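PDB 5GXX: glucanase from Clostridium thermocellum, which probably hydrolyses cellulose as a family 9 endoglucanase of the cellulosome, pairing a helical catalytic module with a carbohydrate-binding domain. Local coordinates for residues E446-A451 and L580-Y585; K464-N469 and A549-F554. The protein carries 1 engineered substitution. One frame throughout, in Å; residues are numbered along the deposited sequence.

In the fold
Both contacts lie in the beta-rich cellulose-binding domain, well apart from the helical family 9 module, and they share one antiparallel sheet. Strands 447-456 and 460-469 follow each other in the chain and pair as neighbours; contact 1 adds strand 581-583 to the outer side of the first, contact 2 adds strand 549-557 to the outer side of the second. These four strands run in the order 581-583, 447-456, 460-469, 549-557, and short strands 503-506 and 508-509 continue beyond 549-557. The contact centres lie about 9 Å apart. Along the chain contact 2 falls between the segments of contact 1, so a late strand is paired with the first strand of the domain.

Contact 1: E446-A451 and L580-Y585; sequences EFFVEA and LAKTKY
Strand 581-583 is laid antiparallel along the edge of strand 447-456 in the sheet of the cellulose-binding domain, where Ala451 and Ala581 form a hydrogen-bonded pair. Ala451 N donates to Ala581 O at 2.9 Å, and Ala581 N returns a bond to Ala451 O at 3.1 Å. Farther along, Thr583 N reaches Val449 O at 2.9 Å; in the same pair a water bridges Val449 N, from which it accepts, and Thr583 O, to which it donates. The short axes run at 129°, well off antiparallel.

Lys582 and Phe448 make the main side-chain contact, crossing at about a right angle. The lysine leaves with CG anti to its backbone N (chi1 -174°) and stays extended at chi2, which lays CD over one face of the Phe448 ring, 4.0 Å from its centroid, a CH-pi contact offset toward the rim. The bend at chi3 then turns CE and NZ. Its NZ lies too far above the ring for more than a weak attraction and instead forms a salt bridge with Asp445. Glu450 CG sits at the edge of the same ring, in its plane. The carboxylate of Glu450 is held by Asn468 and Arg470, and a water links Glu450 OE2 to Leu580 O, weakly on the leucine side. On the other sheet face Thr583 CG2 packs 4.0 Å from Ala451 CB, while Thr583 OG1 accepts from Tyr585 N at 3.0 Å, forming an ST turn. The whole is a short antiparallel strand added to the sheet edge of a beta-sandwich-like domain.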
ATOM      1  N   GLU A 446      15.932 -24.020   0.816  1.00 20.37           N
ATOM      2  CA  GLU A 446      16.365 -22.743   0.242  1.00 17.83           C
ATOM      3  C   GLU A 446      15.441 -22.175  -0.838  1.00 18.91           C
ATOM      4  O   GLU A 446      14.906 -21.074  -0.693  1.00 20.67           O
ATOM      5  CB  GLU A 446      17.800 -22.837  -0.272  1.00 18.03           C
ATOM      6  CG  GLU A 446      18.824 -23.108   0.825  1.00 15.57           C
ATOM      7  CD  GLU A 446      20.225 -23.236   0.275  1.00 16.07           C
ATOM      8  OE1 GLU A 446      20.539 -24.234  -0.403  1.00 18.63           O
ATOM      9  OE2 GLU A 446      21.043 -22.326   0.543  1.00 13.96           O
ATOM     10  N   PHE A 447      15.267 -22.927  -1.917  1.00 17.92           N
ATOM     11  CA  PHE A 447      14.355 -22.558  -2.992  1.00 17.31           C
ATOM     12  C   PHE A 447      13.179 -23.518  -2.989  1.00 18.56           C
ATOM     13  O   PHE A 447      13.362 -24.737  -3.060  1.00 19.55           O
ATOM     14  CB  PHE A 447      15.078 -22.641  -4.340  1.00 17.00           C
ATOM     15  CG  PHE A 447      16.182 -21.624  -4.499  1.00 16.94           C
ATOM     16  CD1 PHE A 447      17.466 -21.888  -4.020  1.00 17.82           C
ATOM     17  CD2 PHE A 447      15.918 -20.383  -5.065  1.00 19.18           C
ATOM     18  CE1 PHE A 447      18.473 -20.954  -4.167  1.00 14.38           C
ATOM     19  CE2 PHE A 447      16.905 -19.425  -5.205  1.00 17.54           C
ATOM     20  CZ  PHE A 447      18.194 -19.704  -4.740  1.00 16.24           C
ATOM     21  N   PHE A 448      11.971 -22.958  -2.948  1.00 17.10           N
ATOM     22  CA  PHE A 448      10.779 -23.789  -2.844  1.00 15.84           C
ATOM     23  C   PHE A 448       9.538 -22.945  -3.103  1.00 15.65           C
ATOM     24  O   PHE A 448       9.576 -21.726  -2.947  1.00 15.42           O
ATOM     25  CB  PHE A 448      10.701 -24.435  -1.454  1.00 15.57           C
ATOM     26  CG  PHE A 448      10.731 -23.451  -0.326  1.00 18.14           C
ATOM     27  CD1 PHE A 448       9.548 -22.934   0.190  1.00 19.17           C
ATOM     28  CD2 PHE A 448      11.939 -23.081   0.251  1.00 18.95           C
ATOM     29  CE1 PHE A 448       9.566 -22.027   1.238  1.00 17.97           C
ATOM     30  CE2 PHE A 448      11.965 -22.180   1.297  1.00 18.85           C
ATOM     31  CZ  PHE A 448      10.774 -21.657   1.798  1.00 17.62           C
ATOM     32  N   VAL A 449       8.449 -23.605  -3.473  1.00 16.50           N
ATOM     33  CA  VAL A 449       7.146 -22.943  -3.544  1.00 16.58           C
ATOM     34  C   VAL A 449       6.321 -23.127  -2.269  1.00 16.79           C
ATOM     35  O   VAL A 449       6.257 -24.232  -1.715  1.00 16.67           O
ATOM     36  CB  VAL A 449       6.341 -23.491  -4.726  1.00 17.18           C
ATOM     37  CG1 VAL A 449       4.925 -22.928  -4.716  1.00 16.09           C
ATOM     38  CG2 VAL A 449       7.060 -23.180  -6.020  1.00 16.84           C
ATOM     39  N   GLU A 450       5.683 -22.043  -1.838  1.00 16.41           N
ATOM     40  CA  GLU A 450       4.590 -22.105  -0.887  1.00 16.96           C
ATOM     41  C   GLU A 450       3.323 -21.880  -1.708  1.00 17.35           C
ATOM     42  O   GLU A 450       3.275 -20.951  -2.510  1.00 18.55           O
ATOM     43  CB  GLU A 450       4.698 -20.998   0.157  1.00 17.42           C
ATOM     44  CG  GLU A 450       5.985 -21.028   0.982  1.00 19.28           C
ATOM     45  CD  GLU A 450       6.132 -19.801   1.863  1.00 20.29           C
ATOM     46  OE1 GLU A 450       6.278 -18.679   1.325  1.00 18.75           O
ATOM     47  OE2 GLU A 450       6.108 -19.970   3.103  1.00 23.94           O
ATOM     48  N   ALA A 451       2.310 -22.719  -1.506  1.00 17.47           N
ATOM     49  CA  ALA A 451       1.075 -22.609  -2.288  1.00 17.29           C
ATOM     50  C   ALA A 451      -0.170 -22.786  -1.436  1.00 18.38           C
ATOM     51  O   ALA A 451      -0.106 -23.332  -0.342  1.00 19.25           O
ATOM     52  CB  ALA A 451       1.081 -23.613  -3.431  1.00 17.35           C
ATOM     53  N   LEU A 580      -1.250 -20.640   2.903  1.00 23.88           N
ATOM     54  CA  LEU A 580       0.035 -20.866   2.249  1.00 22.77           C
ATOM     55  C   LEU A 580       0.872 -21.868   3.025  1.00 22.74           C
ATOM     56  O   LEU A 580       0.984 -21.766   4.247  1.00 23.67           O
ATOM     57  CB  LEU A 580       0.820 -19.563   2.135  1.00 22.51           C
ATOM     58  CG  LEU A 580       0.382 -18.670   0.977  1.00 23.62           C
ATOM     59  CD1 LEU A 580       1.020 -17.310   1.203  1.00 23.71           C
ATOM     60  CD2 LEU A 580       0.783 -19.267  -0.367  1.00 20.73           C
ATOM     61  N   ALA A 581       1.441 -22.830   2.308  1.00 21.88           N
ATOM     62  CA  ALA A 581       2.351 -23.799   2.903  1.00 22.02           C
ATOM     63  C   ALA A 581       3.354 -24.260   1.861  1.00 21.49           C
ATOM     64  O   ALA A 581       3.011 -24.409   0.689  1.00 21.81           O
ATOM     65  CB  ALA A 581       1.586 -24.989   3.435  1.00 21.76           C
ATOM     66  N   LYS A 582       4.587 -24.509   2.298  1.00 21.24           N
ATOM     67  CA  LYS A 582       5.581 -25.131   1.433  1.00 20.59           C
ATOM     68  C   LYS A 582       5.022 -26.427   0.849  1.00 20.80           C
ATOM     69  O   LYS A 582       4.376 -27.212   1.550  1.00 22.19           O
ATOM     70  CB  LYS A 582       6.860 -25.437   2.222  1.00 21.13           C
ATOM     71  CG  LYS A 582       8.000 -25.965   1.365  1.00 21.56           C
ATOM     72  CD  LYS A 582       9.322 -25.993   2.147  1.00 24.04           C
ATOM     73  CE  LYS A 582       9.188 -26.842   3.398  1.00 28.47           C
ATOM     74  NZ  LYS A 582      10.391 -26.699   4.271  1.00 27.61           N
ATOM     75  N   THR A 583       5.252 -26.636  -0.442  1.00 20.17           N
ATOM     76  CA  THR A 583       4.845 -27.878  -1.077  1.00 20.71           C
ATOM     77  C   THR A 583       5.955 -28.486  -1.915  1.00 21.43           C
ATOM     78  O   THR A 583       6.573 -27.823  -2.759  1.00 21.45           O
ATOM     79  CB  THR A 583       3.574 -27.753  -1.956  1.00 19.90           C
ATOM     80  OG1 THR A 583       3.407 -28.967  -2.697  1.00 21.89           O
ATOM     81  CG2 THR A 583       3.668 -26.563  -2.937  1.00 21.03           C
ATOM     82  N   LYS A 584       6.162 -29.782  -1.720  1.00 21.20           N
ATOM     83  CA  LYS A 584       7.173 -30.459  -2.511  1.00 21.32           C
ATOM     84  C   LYS A 584       6.642 -30.892  -3.869  1.00 20.75           C
ATOM     85  O   LYS A 584       7.418 -31.304  -4.728  1.00 21.02           O
ATOM     86  CB  LYS A 584       7.738 -31.647  -1.731  1.00 22.48           C
ATOM     87  CG  LYS A 584       6.765 -32.809  -1.606  1.00 23.02           C
ATOM     88  CD  LYS A 584       7.255 -33.759  -0.527  1.00 29.05           C
ATOM     89  CE  LYS A 584       6.747 -35.158  -0.779  1.00 33.22           C
ATOM     90  NZ  LYS A 584       7.641 -36.118  -0.077  1.00 37.66           N
ATOM     91  N   TYR A 585       5.331 -30.745  -4.078  1.00 20.80           N
ATOM     92  CA  TYR A 585       4.692 -31.193  -5.317  1.00 21.45           C
ATOM     93  C   TYR A 585       4.591 -30.165  -6.453  1.00 20.64           C
ATOM     94  O   TYR A 585       4.020 -30.456  -7.513  1.00 21.15           O
ATOM     95  CB  TYR A 585       3.329 -31.811  -5.004  1.00 21.52           C
ATOM     96  CG  TYR A 585       3.370 -32.870  -3.931  1.00 25.71           C
ATOM     97  CD1 TYR A 585       3.899 -34.132  -4.196  1.00 27.63           C
ATOM     98  CD2 TYR A 585       2.861 -32.621  -2.661  1.00 25.66           C
ATOM     99  CE1 TYR A 585       3.929 -35.121  -3.221  1.00 30.42           C
ATOM    100  CE2 TYR A 585       2.882 -33.604  -1.681  1.00 29.27           C
ATOM    101  CZ  TYR A 585       3.420 -34.844  -1.969  1.00 29.48           C
ATOM    102  OH  TYR A 585       3.438 -35.816  -0.992  1.00 32.72           O
TER
HETATM  103  O   HOH W   1       8.331 -26.272  -4.178  1.00 17.10           O
HETATM  104  O   HOH W   2       3.680 -20.312   4.275  1.00 40.12           O

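Contact 2: K464-N469 and A549-F554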
ATOM      1  N   LYS A 464      -2.680 -19.706  -5.399  1.00 17.43           N
ATOM      2  CA  LYS A 464      -1.743 -18.658  -5.015  1.00 17.90           C
ATOM      3  C   LYS A 464      -0.402 -19.347  -4.759  1.00 18.02           C
ATOM      4  O   LYS A 464      -0.309 -20.270  -3.939  1.00 17.53           O
ATOM      5  CB  LYS A 464      -2.236 -17.897  -3.778  1.00 18.51           C
ATOM      6  CG  LYS A 464      -1.242 -16.899  -3.228  1.00 19.67           C
ATOM      7  CD  LYS A 464      -1.773 -16.305  -1.941  1.00 23.48           C
ATOM      8  CE  LYS A 464      -0.764 -15.409  -1.247  1.00 28.65           C
ATOM      9  NZ  LYS A 464      -1.398 -14.704  -0.095  1.00 32.84           N
ATOM     10  N   ALA A 465       0.631 -18.898  -5.468  1.00 15.01           N
ATOM     11  CA  ALA A 465       1.948 -19.531  -5.341  1.00 14.99           C
ATOM     12  C   ALA A 465       3.063 -18.507  -5.123  1.00 15.42           C
ATOM     13  O   ALA A 465       3.154 -17.509  -5.830  1.00 15.54           O
ATOM     14  CB  ALA A 465       2.227 -20.373  -6.573  1.00 14.78           C
ATOM     15  N   LEU A 466       3.912 -18.789  -4.137  1.00 15.37           N
ATOM     16  CA  LEU A 466       5.037 -17.924  -3.808  1.00 15.91           C
ATOM     17  C   LEU A 466       6.320 -18.704  -4.049  1.00 16.19           C
ATOM     18  O   LEU A 466       6.595 -19.670  -3.342  1.00 16.55           O
ATOM     19  CB  LEU A 466       4.971 -17.518  -2.333  1.00 15.80           C
ATOM     20  CG  LEU A 466       4.254 -16.193  -2.061  1.00 16.26           C
ATOM     21  CD1 LEU A 466       2.762 -16.252  -2.398  1.00 19.42           C
ATOM     22  CD2 LEU A 466       4.478 -15.838  -0.584  1.00 18.00           C
ATOM     23  N   LEU A 467       7.080 -18.299  -5.062  1.00 16.07           N
ATOM     24  CA  LEU A 467       8.385 -18.926  -5.315  1.00 16.23           C
ATOM     25  C   LEU A 467       9.422 -18.217  -4.443  1.00 15.43           C
ATOM     26  O   LEU A 467       9.665 -17.014  -4.590  1.00 15.70           O
ATOM     27  CB  LEU A 467       8.764 -18.846  -6.793  1.00 15.43           C
ATOM     28  CG  LEU A 467      10.146 -19.441  -7.118  1.00 16.81           C
ATOM     29  CD1 LEU A 467      10.265 -20.915  -6.736  1.00 18.66           C
ATOM     30  CD2 LEU A 467      10.497 -19.237  -8.588  1.00 16.92           C
ATOM     31  N   ASN A 468      10.006 -18.981  -3.526  1.00 15.49           N
ATOM     32  CA  ASN A 468      10.888 -18.479  -2.470  1.00 14.37           C
ATOM     33  C   ASN A 468      12.379 -18.631  -2.795  1.00 14.25           C
ATOM     34  O   ASN A 468      12.815 -19.679  -3.259  1.00 15.41           O
ATOM     35  CB  ASN A 468      10.635 -19.237  -1.159  1.00 15.92           C
ATOM     36  CG  ASN A 468       9.406 -18.759  -0.412  1.00 15.03           C
ATOM     37  OD1 ASN A 468       9.514 -18.175   0.665  1.00 16.85           O
ATOM     38  ND2 ASN A 468       8.222 -19.055  -0.945  1.00 16.92           N
ATOM     39  N   ASN A 469      13.148 -17.592  -2.489  1.00 14.24           N
ATOM     40  CA  ASN A 469      14.603 -17.699  -2.328  1.00 14.29           C
ATOM     41  C   ASN A 469      15.000 -17.321  -0.909  1.00 13.47           C
ATOM     42  O   ASN A 469      15.163 -16.137  -0.589  1.00 13.76           O
ATOM     43  CB  ASN A 469      15.334 -16.794  -3.327  1.00 14.30           C
ATOM     44  CG  ASN A 469      16.857 -16.872  -3.203  1.00 14.52           C
ATOM     45  OD1 ASN A 469      17.386 -17.515  -2.294  1.00 14.63           O
ATOM     46  ND2 ASN A 469      17.564 -16.182  -4.091  1.00 13.71           N
ATOM     47  N   ALA A 549      10.206 -13.672  -2.067  1.00 14.97           N
ATOM     48  CA  ALA A 549       9.373 -14.581  -2.843  1.00 15.23           C
ATOM     49  C   ALA A 549       8.602 -13.779  -3.881  1.00 15.04           C
ATOM     50  O   ALA A 549       8.278 -12.611  -3.643  1.00 15.89           O
ATOM     51  CB  ALA A 549       8.419 -15.365  -1.938  1.00 16.25           C
ATOM     52  N   ALA A 550       8.321 -14.408  -5.017  1.00 15.66           N
ATOM     53  CA  ALA A 550       7.412 -13.817  -5.993  1.00 14.77           C
ATOM     54  C   ALA A 550       6.043 -14.501  -5.978  1.00 15.24           C
ATOM     55  O   ALA A 550       5.960 -15.737  -6.068  1.00 15.15           O
ATOM     56  CB  ALA A 550       8.044 -13.883  -7.371  1.00 15.76           C
ATOM     57  N   GLU A 551       4.983 -13.698  -5.839  1.00 15.57           N
ATOM     58  CA  GLU A 551       3.609 -14.186  -5.783  1.00 15.19           C
ATOM     59  C   GLU A 551       2.945 -14.145  -7.149  1.00 15.34           C
ATOM     60  O   GLU A 551       3.027 -13.139  -7.857  1.00 15.07           O
ATOM     61  CB  GLU A 551       2.781 -13.398  -4.767  1.00 15.96           C
ATOM     62  CG  GLU A 551       1.321 -13.843  -4.710  1.00 14.86           C
ATOM     63  CD  GLU A 551       0.524 -13.173  -3.603  1.00 17.15           C
ATOM     64  OE1 GLU A 551       1.120 -12.622  -2.652  1.00 22.13           O
ATOM     65  OE2 GLU A 551      -0.722 -13.202  -3.682  1.00 19.14           O
ATOM     66  N   LEU A 552       2.331 -15.269  -7.510  1.00 14.44           N
ATOM     67  CA  LEU A 552       1.474 -15.362  -8.691  1.00 14.48           C
ATOM     68  C   LEU A 552       0.167 -16.046  -8.283  1.00 15.40           C
ATOM     69  O   LEU A 552       0.179 -17.001  -7.494  1.00 15.66           O
ATOM     70  CB  LEU A 552       2.185 -16.206  -9.758  1.00 13.44           C
ATOM     71  CG  LEU A 552       1.462 -16.388 -11.101  1.00 14.37           C
ATOM     72  CD1 LEU A 552       1.345 -15.088 -11.851  1.00 16.20           C
ATOM     73  CD2 LEU A 552       2.227 -17.394 -11.958  1.00 16.74           C
ATOM     74  N   GLN A 553      -0.958 -15.567  -8.816  1.00 14.08           N
ATOM     75  CA  GLN A 553      -2.235 -16.262  -8.669  1.00 15.09           C
ATOM     76  C   GLN A 553      -2.632 -16.676 -10.069  1.00 16.28           C
ATOM     77  O   GLN A 553      -2.812 -15.834 -10.947  1.00 16.76           O
ATOM     78  CB  GLN A 553      -3.308 -15.378  -8.023  1.00 14.83           C
ATOM     79  CG  GLN A 553      -3.054 -15.123  -6.538  1.00 17.18           C
ATOM     80  CD  GLN A 553      -3.849 -13.969  -5.976  1.00 18.17           C
ATOM     81  OE1 GLN A 553      -4.974 -13.706  -6.401  1.00 20.36           O
ATOM     82  NE2 GLN A 553      -3.273 -13.284  -4.991  1.00 16.72           N
ATOM     83  N   PHE A 554      -2.728 -17.981 -10.292  1.00 15.63           N
ATOM     84  CA  PHE A 554      -3.121 -18.465 -11.607  1.00 15.83           C
ATOM     85  C   PHE A 554      -4.341 -19.355 -11.493  1.00 16.54           C
ATOM     86  O   PHE A 554      -4.558 -20.008 -10.468  1.00 17.66           O
ATOM     87  CB  PHE A 554      -1.957 -19.157 -12.327  1.00 16.02           C
ATOM     88  CG  PHE A 554      -1.383 -20.347 -11.600  1.00 17.18           C
ATOM     89  CD1 PHE A 554      -1.901 -21.616 -11.797  1.00 19.22           C
ATOM     90  CD2 PHE A 554      -0.290 -20.200 -10.754  1.00 16.24           C
ATOM     91  CE1 PHE A 554      -1.355 -22.721 -11.162  1.00 15.06           C
ATOM     92  CE2 PHE A 554       0.260 -21.295 -10.099  1.00 16.54           C
ATOM     93  CZ  PHE A 554      -0.266 -22.560 -10.300  1.00 18.64           C
TER
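The Phe554 ring meets Ala465 obliquely, CE2 lying 4.1 Å from Ala465 CB, on the sheet face that also carries Leu467, Ala550 and Leu552. Tyr483 of strand 481-488 and Tyr534 of strand 527-534 pack against this side. Ala549 CB lies over one face of the Asn468 amide, 3.8 Å from Asn468 ND2. That nitrogen bonds to Leu466 O, nearly in its own amide plane but well above the plane of the carbonyl, and also to Glu450; Asn468 OD1 accepts from Arg470. The amide of Gln553 gives NE2 in its plane to Glu551 OE2 at 2.9 Å.

Glu551 stands in the middle of the face that carries Lys464, Leu466, Asn468, Ala549 and Gln553. A chain stretched out from chi1 (178°) onward carries it past Leu466, whose CD1 packs 3.6 Å from Glu551 CG, and brings its carboxylate beside Lys464. The closest approach there is through carbon, Lys464 CE to Glu551 OE2 at 3.3 Å; the salt bridge from Lys464 NZ to that oxygen is long, 3.9 Å.

Beneath these side chains the strands pair regularly, 16° from exact antiparallel. Ala465 and Leu552 exchange bonds in both directions, with Ala465 N to Leu552 O at 2.8 Å, and Leu467 and Ala550 do the same. The chemistry divides by face: an apolar side turned to the domain core, and a more polar one where the amide of Gln553 probably fixes the Glu551 carboxylate more firmly than the long salt bridge to Lys464.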